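Local coordinates for 190aa long hypothetical protein (Pyrococcus horikoshii, PDB 2DDZ), which is of unknown function but belongs to the DUF366 family, related at clan level to class II aminoacyl-tRNA synthetases, and assembles as a hexamer, at residues E[107-111]-E[112-116]; E[162-165]-E[166-170]; E[176-179]-E[180-184]. All coordinates share one frame; numbering follows the deposited sequence.

Interaction 1. Residues E[107-111]-E[112-116]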
loop_
_atom_site.group_PDB
_atom_site.type_symbol
_atom_site.label_atom_id
_atom_site.label_comp_id
_atom_site.label_asym_id
_atom_site.label_seq_id
_atom_site.Cartn_x
_atom_site.Cartn_y
_atom_site.Cartn_z
ATOM N N SER E 107 19.127 1.422 29.958
ATOM C CA SER E 107 19.280 2.201 28.730
ATOM C C SER E 107 18.895 1.372 27.511
ATOM O O SER E 107 18.683 0.156 27.612
ATOM C CB SER E 107 20.720 2.673 28.582
ATOM O OG SER E 107 21.591 1.565 28.548
ATOM N N ARG E 108 18.836 2.029 26.353
ATOM C CA ARG E 108 18.446 1.353 25.126
ATOM C C ARG E 108 19.433 1.473 23.978
ATOM O O ARG E 108 19.892 2.567 23.655
ATOM C CB ARG E 108 17.078 1.883 24.665
ATOM C CG ARG E 108 16.502 1.180 23.442
ATOM C CD ARG E 108 15.099 1.688 23.125
ATOM N NE ARG E 108 15.096 3.093 22.726
ATOM C CZ ARG E 108 15.295 3.532 21.485
ATOM N NH1 ARG E 108 15.512 2.681 20.489
ATOM N NH2 ARG E 108 15.281 4.835 21.238
ATOM N N ARG E 109 19.748 0.340 23.356
ATOM C CA ARG E 109 20.635 0.321 22.194
ATOM C C ARG E 109 19.817 -0.308 21.076
ATOM O O ARG E 109 19.790 -1.533 20.912
ATOM C CB ARG E 109 21.896 -0.508 22.456
ATOM C CG ARG E 109 22.784 0.047 23.558
ATOM C CD ARG E 109 24.033 -0.789 23.731
ATOM N NE ARG E 109 24.664 -0.553 25.027
ATOM C CZ ARG E 109 25.734 -1.204 25.467
ATOM N NH1 ARG E 109 26.308 -2.139 24.714
ATOM N NH2 ARG E 109 26.229 -0.925 26.666
ATOM N N GLY E 110 19.133 0.550 20.327
ATOM C CA GLY E 110 18.290 0.097 19.240
ATOM C C GLY E 110 17.066 -0.568 19.816
ATOM O O GLY E 110 16.214 0.101 20.393
ATOM N N ASP E 111 16.993 -1.889 19.675
ATOM C CA ASP E 111 15.876 -2.659 20.197
ATOM C C ASP E 111 16.320 -3.531 21.378
ATOM O O ASP E 111 15.609 -4.445 21.782
ATOM C CB ASP E 111 15.284 -3.536 19.087
ATOM C CG ASP E 111 16.240 -4.607 18.613
ATOM O OD1 ASP E 111 17.459 -4.467 18.855
ATOM O OD2 ASP E 111 15.777 -5.587 17.983
ATOM N N ASP E 112 17.502 -3.249 21.920
ATOM C CA ASP E 112 18.020 -4.010 23.054
ATOM C C ASP E 112 18.060 -3.172 24.328
ATOM O O ASP E 112 18.444 -1.994 24.315
ATOM C CB ASP E 112 19.439 -4.528 22.786
ATOM C CG ASP E 112 19.488 -5.611 21.738
ATOM O OD1 ASP E 112 18.561 -6.447 21.681
ATOM O OD2 ASP E 112 20.478 -5.633 20.979
ATOM N N ILE E 113 17.665 -3.802 25.429
ATOM C CA ILE E 113 17.655 -3.163 26.733
ATOM C C ILE E 113 18.905 -3.565 27.514
ATOM O O ILE E 113 19.223 -4.755 27.634
ATOM C CB ILE E 113 16.407 -3.583 27.514
ATOM C CG1 ILE E 113 15.163 -3.052 26.793
ATOM C CG2 ILE E 113 16.489 -3.086 28.958
ATOM C CD1 ILE E 113 13.880 -3.566 27.358
ATOM N N TYR E 114 19.615 -2.572 28.038
ATOM C CA TYR E 114 20.829 -2.819 28.816
ATOM C C TYR E 114 20.769 -2.188 30.205
ATOM O O TYR E 114 20.175 -1.121 30.410
ATOM C CB TYR E 114 22.074 -2.274 28.100
ATOM C CG TYR E 114 22.588 -3.121 26.959
ATOM C CD1 TYR E 114 21.952 -3.119 25.720
ATOM C CD2 TYR E 114 23.711 -3.934 27.120
ATOM C CE1 TYR E 114 22.419 -3.904 24.670
ATOM C CE2 TYR E 114 24.186 -4.727 26.072
ATOM C CZ TYR E 114 23.534 -4.704 24.852
ATOM O OH TYR E 114 23.989 -5.477 23.809
ATOM N N VAL E 115 21.402 -2.864 31.156
ATOM C CA VAL E 115 21.481 -2.391 32.530
ATOM C C VAL E 115 22.911 -2.664 32.976
ATOM O O VAL E 115 23.353 -3.816 33.004
ATOM C CB VAL E 115 20.500 -3.147 33.458
ATOM C CG1 VAL E 115 20.670 -2.661 34.886
ATOM C CG2 VAL E 115 19.060 -2.930 32.989
ATOM N N ASN E 116 23.637 -1.600 33.306
ATOM C CA ASN E 116 25.024 -1.734 33.727
ATOM C C ASN E 116 25.815 -2.529 32.699
ATOM O O ASN E 116 26.478 -3.509 33.036
ATOM C CB ASN E 116 25.120 -2.423 35.093
ATOM C CG ASN E 116 24.458 -1.621 36.198
ATOM O OD1 ASN E 116 24.565 -0.393 36.237
ATOM N ND2 ASN E 116 23.779 -2.312 37.111
HETATM O O HOH W 1 15.914 -6.891 22.866
#
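R109 and Y114 meet flat to flat on one face of a two-residue β-hairpin, whose strands 107-109 and 112-115 are joined by a type II' turn from R109 to D112. The guanidinium lies on the phenol ring with the two planes only 7° apart. R109 CZ sits 3.8 Å from the centroid of the Y114 ring, 13° off its normal, which makes the stack a cation-pi contact as well. R109 CD adds a CH-pi contact over the same ring. With CG anti to the carbonyl carbon (chi1 -64°) and the chain extended from CG to NE, R109 runs across the tyrosine at about a right angle. S107, on this face too, sets OG 3.9 Å from Y114 CB.

The strands are closed by two pairs of backbone bonds. S107 N gives 2.8 Å to Y114 O while Y114 N returns to S107 O; R109 N reaches D112 O at 2.8 Å and D112 N answers to R109 O. G110, in the second position of the turn, has a positive phi, which favours glycine.

R108 and I113 project from the other face. I113 is the tightly packed part, buried against I92 of helix 81-100 and L120, whereas the stack forms the solvent side, with R109 exposed as it lies on Y114. R108 folds back to the turn, NH1 lying 2.7 Å from G110 O, and pairs with E97 and E175 of a second subunit. At the turn, D111 and D112 lie side by side pointing the same way, D111 OD1 and D112 OD1 3.6 Å apart. One water spans this corner, donating to D111 O at 2.7 Å and to D112 OD1 at 2.9 Å.

Interaction 2. Residues E[162-165]-E[166-170]; sequences TEFM and ERSAK
E163 and R167 both start with CG anti to the backbone N (chi1 -167° and -163°), and bends at chi2 of the glutamate and chi3 of the arginine close an i to i+4 salt bridge along helix 161-184. E163 OE2 takes both nitrogens: R167 NE at 2.9 Å on its syn lone pair, and R167 NH1 at 2.6 Å from above the carboxylate plane. Both bonds lie in the guanidinium plane, with the carboxylate turned 62° from it. E163 OE1 is bonded to Y102. Without the carboxylate, as with an alanine here, R167 would probably be left without its charge partner in the helix and less fixed in rotation, and the Y102 hydroxyl without this partner.

The next i to i+4 pair, F164 and S168, faces the buried side: S168 OG lies 2.7 Å from F164 O, which also accepts from S168 N at 2.8 Å. S168 CB rests over one face of the F164 ring, 4.1 Å from its centroid and offset toward the rim. Y71 is a further partner of S168 OG, and Y102 meets F164 edge-to-face. A buried hydroxyl is thus satisfied within the helix and by the sheet, while the ion pair stays at the surface.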
loop_
_atom_site.group_PDB
_atom_site.type_symbol
_atom_site.label_atom_id
_atom_site.label_comp_id
_atom_site.label_asym_id
_atom_site.label_seq_id
_atom_site.Cartn_x
_atom_site.Cartn_y
_atom_site.Cartn_z
ATOM N N THR E 162 5.926 -11.905 37.706
ATOM C CA THR E 162 4.467 -11.797 37.680
ATOM C C THR E 162 3.946 -10.360 37.701
ATOM O O THR E 162 3.167 -9.963 36.835
ATOM C CB THR E 162 3.824 -12.553 38.871
ATOM O OG1 THR E 162 4.351 -13.883 38.941
ATOM C CG2 THR E 162 2.318 -12.644 38.693
ATOM N N GLU E 163 4.369 -9.578 38.684
ATOM C CA GLU E 163 3.907 -8.199 38.777
ATOM C C GLU E 163 4.387 -7.363 37.594
ATOM O O GLU E 163 3.654 -6.511 37.092
ATOM C CB GLU E 163 4.382 -7.578 40.092
ATOM C CG GLU E 163 3.708 -6.254 40.452
ATOM C CD GLU E 163 4.263 -5.065 39.683
ATOM O OE1 GLU E 163 5.499 -4.983 39.521
ATOM O OE2 GLU E 163 3.466 -4.204 39.256
ATOM N N PHE E 164 5.617 -7.602 37.145
ATOM C CA PHE E 164 6.142 -6.840 36.014
ATOM C C PHE E 164 5.300 -7.151 34.763
ATOM O O PHE E 164 4.904 -6.243 34.042
ATOM C CB PHE E 164 7.623 -7.173 35.762
ATOM C CG PHE E 164 8.266 -6.297 34.716
ATOM C CD1 PHE E 164 8.569 -4.965 34.987
ATOM C CD2 PHE E 164 8.516 -6.793 33.439
ATOM C CE1 PHE E 164 9.101 -4.136 33.996
ATOM C CE2 PHE E 164 9.047 -5.975 32.443
ATOM C CZ PHE E 164 9.342 -4.642 32.721
ATOM N N MET E 165 5.040 -8.438 34.535
ATOM C CA MET E 165 4.237 -8.905 33.407
ATOM C C MET E 165 2.923 -8.106 33.329
ATOM O O MET E 165 2.532 -7.615 32.268
ATOM C CB MET E 165 3.919 -10.408 33.558
ATOM C CG MET E 165 5.122 -11.359 33.378
ATOM S SD MET E 165 4.854 -13.087 33.673
ATOM C CE MET E 165 3.840 -13.403 32.456
ATOM N N GLU E 166 2.257 -7.970 34.471
ATOM C CA GLU E 166 0.996 -7.242 34.564
ATOM C C GLU E 166 1.130 -5.748 34.236
ATOM O O GLU E 166 0.366 -5.206 33.431
ATOM C CB GLU E 166 0.419 -7.387 35.980
ATOM C CG GLU E 166 -1.025 -6.940 36.159
ATOM C CD GLU E 166 -2.009 -7.923 35.558
ATOM O OE1 GLU E 166 -1.674 -9.126 35.505
ATOM O OE2 GLU E 166 -3.116 -7.500 35.152
ATOM N N ARG E 167 2.096 -5.078 34.865
ATOM C CA ARG E 167 2.258 -3.642 34.654
ATOM C C ARG E 167 2.806 -3.251 33.293
ATOM O O ARG E 167 2.383 -2.248 32.712
ATOM C CB ARG E 167 3.148 -3.027 35.741
ATOM C CG ARG E 167 3.001 -1.504 35.804
ATOM C CD ARG E 167 3.939 -0.864 36.809
ATOM N NE ARG E 167 4.113 -1.717 37.972
ATOM C CZ ARG E 167 4.803 -1.381 39.058
ATOM N NH1 ARG E 167 4.906 -2.244 40.067
ATOM N NH2 ARG E 167 5.385 -0.192 39.148
ATOM N N SER E 168 3.757 -4.038 32.796
ATOM C CA SER E 168 4.358 -3.759 31.497
ATOM C C SER E 168 3.368 -4.064 30.372
ATOM O O SER E 168 3.343 -3.353 29.368
ATOM C CB SER E 168 5.658 -4.563 31.326
ATOM O OG SER E 168 5.410 -5.957 31.369
ATOM N N ALA E 169 2.539 -5.093 30.544
ATOM C CA ALA E 169 1.552 -5.428 29.515
ATOM C C ALA E 169 0.594 -4.256 29.307
ATOM O O ALA E 169 0.275 -3.885 28.173
ATOM C CB ALA E 169 0.773 -6.670 29.918
ATOM N N LYS E 170 0.147 -3.673 30.413
ATOM C CA LYS E 170 -0.767 -2.535 30.378
ATOM C C LYS E 170 -0.072 -1.325 29.742
ATOM O O LYS E 170 -0.692 -0.554 29.010
ATOM C CB LYS E 170 -1.219 -2.203 31.808
ATOM C CG LYS E 170 -2.338 -1.169 31.933
ATOM C CD LYS E 170 -2.630 -0.880 33.408
ATOM C CE LYS E 170 -3.782 0.105 33.613
ATOM N NZ LYS E 170 -5.112 -0.486 33.285
#

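Interaction 3. Residues E[176-179]-E[180-184]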
loop_
_atom_site.group_PDB
_atom_site.type_symbol
_atom_site.label_atom_id
_atom_site.label_comp_id
_atom_site.label_asym_id
_atom_site.label_seq_id
_atom_site.Cartn_x
_atom_site.Cartn_y
_atom_site.Cartn_z
ATOM N N ILE E 176 0.382 1.378 22.286
ATOM C CA ILE E 176 -0.194 1.086 20.987
ATOM C C ILE E 176 -1.467 1.890 20.729
ATOM O O ILE E 176 -1.638 2.446 19.644
ATOM C CB ILE E 176 -0.483 -0.423 20.856
ATOM C CG1 ILE E 176 0.844 -1.173 20.739
ATOM C CG2 ILE E 176 -1.378 -0.684 19.660
ATOM C CD1 ILE E 176 0.733 -2.664 20.867
ATOM N N GLU E 177 -2.342 1.967 21.728
ATOM C CA GLU E 177 -3.589 2.708 21.585
ATOM C C GLU E 177 -3.388 4.213 21.406
ATOM O O GLU E 177 -4.216 4.869 20.778
ATOM C CB GLU E 177 -4.520 2.416 22.766
ATOM C CG GLU E 177 -4.970 0.957 22.790
ATOM C CD GLU E 177 -5.990 0.647 23.870
ATOM O OE1 GLU E 177 -5.751 1.002 25.046
ATOM O OE2 GLU E 177 -7.030 0.036 23.539
ATOM N N LYS E 178 -2.303 4.760 21.960
ATOM C CA LYS E 178 -2.032 6.173 21.772
ATOM C C LYS E 178 -1.459 6.340 20.356
ATOM O O LYS E 178 -1.691 7.356 19.708
ATOM C CB LYS E 178 -1.040 6.719 22.802
ATOM C CG LYS E 178 -0.692 8.214 22.589
ATOM C CD LYS E 178 -1.768 9.177 23.112
ATOM C CE LYS E 178 -1.437 10.645 22.791
ATOM N NZ LYS E 178 0.031 10.967 22.804
ATOM N N VAL E 179 -0.729 5.335 19.862
ATOM C CA VAL E 179 -0.181 5.401 18.507
ATOM C C VAL E 179 -1.316 5.449 17.483
ATOM O O VAL E 179 -1.223 6.125 16.445
ATOM C CB VAL E 179 0.665 4.160 18.145
ATOM C CG1 VAL E 179 0.968 4.180 16.644
ATOM C CG2 VAL E 179 1.966 4.150 18.941
ATOM N N ARG E 180 -2.382 4.715 17.788
ATOM C CA ARG E 180 -3.551 4.633 16.913
ATOM C C ARG E 180 -4.383 5.896 17.023
ATOM O O ARG E 180 -4.801 6.458 16.021
ATOM C CB ARG E 180 -4.417 3.404 17.267
ATOM C CG ARG E 180 -5.444 3.096 16.174
ATOM C CD ARG E 180 -5.780 1.607 16.010
ATOM N NE ARG E 180 -4.902 0.689 16.744
ATOM C CZ ARG E 180 -5.334 -0.188 17.654
ATOM N NH1 ARG E 180 -4.483 -0.992 18.276
ATOM N NH2 ARG E 180 -6.626 -0.260 17.947
ATOM N N LYS E 181 -4.615 6.345 18.250
ATOM C CA LYS E 181 -5.406 7.549 18.448
ATOM C C LYS E 181 -4.758 8.774 17.837
ATOM O O LYS E 181 -5.439 9.579 17.218
ATOM C CB LYS E 181 -5.692 7.767 19.938
ATOM C CG LYS E 181 -6.707 6.764 20.499
ATOM C CD LYS E 181 -6.925 6.931 21.992
ATOM C CE LYS E 181 -7.796 5.808 22.544
ATOM N NZ LYS E 181 -7.918 5.872 24.030
ATOM N N ASP E 182 -3.445 8.909 17.976
ATOM C CA ASP E 182 -2.754 10.063 17.403
ATOM C C ASP E 182 -2.799 10.083 15.885
ATOM O O ASP E 182 -2.802 11.146 15.271
ATOM C CB ASP E 182 -1.285 10.091 17.841
ATOM C CG ASP E 182 -1.097 10.640 19.246
ATOM O OD1 ASP E 182 -1.973 11.389 19.731
ATOM O OD2 ASP E 182 -0.055 10.334 19.858
ATOM N N SER E 183 -2.825 8.905 15.270
ATOM C CA SER E 183 -2.838 8.831 13.814
ATOM C C SER E 183 -4.175 9.273 13.245
ATOM O O SER E 183 -4.246 9.761 12.118
ATOM C CB SER E 183 -2.530 7.404 13.349
ATOM O OG SER E 183 -3.612 6.539 13.641
ATOM N N LEU E 184 -5.226 9.114 14.042
ATOM C CA LEU E 184 -6.577 9.466 13.628
ATOM C C LEU E 184 -7.026 10.909 13.818
ATOM O O LEU E 184 -8.021 11.329 13.209
ATOM C CB LEU E 184 -7.561 8.559 14.349
ATOM C CG LEU E 184 -7.369 7.099 13.962
ATOM C CD1 LEU E 184 -8.017 6.211 14.997
ATOM C CD2 LEU E 184 -7.942 6.869 12.590
#
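The backbone of I176-L184 keeps the i to i+4 helical pattern through R180 N to I176 O, K181 N to E177 O and D182 N to K178 O, at 2.9 to 3.0 Å, before S183 N to V179 O lengthens to a weak 3.4 Å. K178 and D182 are joined by a salt bridge across one turn: K178 NZ lies 3.0 Å from D182 OD2, which accepts it on its syn lone pair. The lysine leaves with CG anti to the backbone N (chi1 178°), and bends at chi2 and chi4 curl the chain over the carboxylate, CE passing 3.2 Å from D182 OD1 on the way.

This is the C-terminal part of helix 161-184, and here it forms a subunit interface. K89 of a second subunit pairs with D182 OD2, and D111 of that subunit with K178 NZ, making an alternating run of charges across the boundary. S85 of the same neighbour bonds V179 O, the carbonyl on which the helical bond is already weak.

R180 turns the other way, within its own chain. Its NH1 lies 3.4 Å from I176 CG2, and its NH2 is bonded to the backbone of S3. K181 brings CG to 3.1 Å from E177 O, and its extended chain then leads away from that oxygen. Near the end of the helix, S183 OG donates to R180 O at 2.7 Å.

Interactions 2 and 3 lie on one helix, 161-184, with centres about 21 Å apart, whereas interaction 1 is a surface hairpin at the edge of the sheet. At 162-170 the buried side packs against the chain's own sheet and helix 81-100, and no other chain touches it; its salt bridge faces outward. At 176-184 the helix is buried partly by its own chain's loops and partly by neighbouring subunits, and its ion pair is shared between chains. The hairpin relies on backbone pairing and a stack, the helical contacts on ion pairs one turn apart. Hairpin and helix end, about 14 Å apart at nearest atoms within a chain, meet between subunits, where D111 of one copy pairs with K178 of another.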